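Local coordinates for protein rRNA adenine N-6-methyltransferase (Saccharopolyspora erythraea, PDB 6NVM) that dimethylates a single adenine of 23S rRNA at N6 using S-adenosyl-L-methionine, lowering ribosome affinity for macrolide, lincosamide and streptogramin B antibiotics, at residues A[162-167]-A[214-219]. Numbering follows the deposited sequence.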
# COMPACT_ATOMS: atom_id res chain seq x y z
N ALA A 162 0.27 4.88 4.56
CA ALA A 162 -1.07 4.33 4.41
C ALA A 162 -1.08 3.00 5.13
O ALA A 162 -0.31 2.10 4.79
CB ALA A 162 -1.47 4.17 2.95
N THR A 163 -1.94 2.88 6.14
CA THR A 163 -2.05 1.67 6.95
C THR A 163 -3.43 1.08 6.69
O THR A 163 -4.44 1.76 6.88
CB THR A 163 -1.86 2.00 8.43
OG1 THR A 163 -0.57 2.59 8.62
CG2 THR A 163 -1.95 0.74 9.29
N MET A 164 -3.46 -0.17 6.26
CA MET A 164 -4.69 -0.77 5.76
C MET A 164 -4.87 -2.17 6.32
O MET A 164 -3.91 -2.94 6.41
CB MET A 164 -4.70 -0.83 4.23
CG MET A 164 -4.83 0.52 3.57
SD MET A 164 -4.46 0.45 1.81
CE MET A 164 -2.67 0.29 1.85
N VAL A 165 -6.11 -2.49 6.70
CA VAL A 165 -6.52 -3.85 7.00
C VAL A 165 -7.17 -4.39 5.74
O VAL A 165 -8.17 -3.84 5.26
CB VAL A 165 -7.50 -3.89 8.19
CG1 VAL A 165 -7.93 -5.33 8.46
CG2 VAL A 165 -6.86 -3.27 9.41
N THR A 166 -6.59 -5.45 5.18
CA THR A 166 -7.06 -6.07 3.95
C THR A 166 -7.20 -7.57 4.15
O THR A 166 -6.85 -8.11 5.20
CB THR A 166 -6.10 -5.79 2.78
OG1 THR A 166 -4.89 -6.53 2.96
CG2 THR A 166 -5.77 -4.30 2.69
N GLN A 167 -7.71 -8.25 3.14
CA GLN A 167 -7.64 -9.71 3.15
C GLN A 167 -6.18 -10.14 3.19
O GLN A 167 -5.29 -9.45 2.70
CB GLN A 167 -8.34 -10.30 1.92
CG GLN A 167 -9.85 -10.20 1.97
CD GLN A 167 -10.53 -11.01 0.88
OE1 GLN A 167 -9.88 -11.49 -0.05
NE2 GLN A 167 -11.84 -11.17 0.99
N ALA A 214 -5.16 -8.93 7.23
CA ALA A 214 -3.79 -8.56 7.55
C ALA A 214 -3.71 -7.05 7.63
O ALA A 214 -4.54 -6.34 7.05
CB ALA A 214 -2.81 -9.10 6.50
N ILE A 215 -2.72 -6.57 8.36
CA ILE A 215 -2.34 -5.16 8.34
C ILE A 215 -1.15 -5.02 7.41
O ILE A 215 -0.14 -5.73 7.57
CB ILE A 215 -2.00 -4.64 9.74
CG1 ILE A 215 -3.17 -4.84 10.70
CG2 ILE A 215 -1.62 -3.16 9.67
CD1 ILE A 215 -2.82 -4.65 12.15
N MET A 216 -1.26 -4.12 6.44
CA MET A 216 -0.15 -3.78 5.57
C MET A 216 0.00 -2.26 5.56
O MET A 216 -0.95 -1.52 5.83
CB MET A 216 -0.36 -4.31 4.14
CG MET A 216 -1.57 -3.73 3.42
SD MET A 216 -1.70 -4.29 1.70
CE MET A 216 -0.23 -3.57 0.99
N ARG A 217 1.21 -1.81 5.23
CA ARG A 217 1.52 -0.39 5.26
C ARG A 217 2.33 -0.00 4.03
O ARG A 217 3.24 -0.73 3.62
CB ARG A 217 2.31 -0.03 6.53
CG ARG A 217 2.73 1.43 6.63
CD ARG A 217 3.35 1.72 8.00
NE ARG A 217 4.45 0.81 8.30
CZ ARG A 217 5.01 0.66 9.49
NH1 ARG A 217 4.58 1.37 10.53
NH2 ARG A 217 6.00 -0.20 9.66
N LEU A 218 1.96 1.12 3.42
CA LEU A 218 2.77 1.81 2.43
C LEU A 218 3.44 3.01 3.08
O LEU A 218 2.81 3.73 3.86
CB LEU A 218 1.93 2.29 1.24
CG LEU A 218 1.00 1.30 0.55
CD1 LEU A 218 0.33 1.97 -0.64
CD2 LEU A 218 1.77 0.08 0.12
N ARG A 219 4.72 3.22 2.78
CA ARG A 219 5.42 4.43 3.20
C ARG A 219 5.97 5.10 1.95
O ARG A 219 6.74 4.48 1.21
CB ARG A 219 6.56 4.12 4.18
CG ARG A 219 6.16 3.20 5.34
CD ARG A 219 7.30 3.00 6.34
NE ARG A 219 7.55 4.22 7.10
CZ ARG A 219 8.47 5.13 6.81
NH1 ARG A 219 9.28 4.97 5.77
NH2 ARG A 219 8.58 6.21 7.57
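Three antiparallel hydrogen-bonded pairs, Ala162 with Leu218, Met164 with Met216 and Thr166 with Ala214, join 162-167 to 214-219, each through two reciprocal N-H...O=C bonds. The bonds at the methionine pair are nearly straight: Met216 N lies 2.9 Å from Met164 O, with 168° at the hydrogen. In the last pair the Ala214 N to Thr166 O bond is bent, at 137°, while its reciprocal bond stays nearly straight. In the non-hydrogen-bonded pairs between them, CA-H groups turn to the same carbonyls; Arg217 CA comes within 3.1 Å of Ala162 O.

On the face bearing the methionines, contacts are mostly apolar and at van der Waals distance. In the conformer described, one of two for this side chain, Met164 bends at its last torsion (chi3 -74°) and sets CE 4.0 Å from Leu218 CG, the two side chains crossing obliquely. The Met216 and Thr166 side chains cross at about a right angle, with SD 4.1 Å from Thr166 OG1 and close to CG2, while that hydroxyl donates to Gln167 O. Helices 146-155 and 168-175 pack on this face.

On the opposite face, Thr163 CG2, anti to the backbone N, meets Ile215 CG2 at 3.9 Å, and Val165 CG2 faces Ile215 CG1 at 4.2 Å. Thr163 and Arg217 run side by side, OG1 lying 4.0 Å from the aliphatic CG; the guanidinium continues beyond, to Thr65 O and a salt bridge with Glu195. Helix 56-65 packs against Thr163, Val165 and Ile215.

The pairing joins the last parallel strand to the antiparallel hairpin strand of the class I methyltransferase sheet, order 3-2-1-4-5-7-6. Val165 adjoins Ala140 and Leu53, predicted to bind S-adenosyl-L-methionine. Six backbone bonds set the register, while thioether contacts on one face and aliphatic ones on the other bury the pairing under helices.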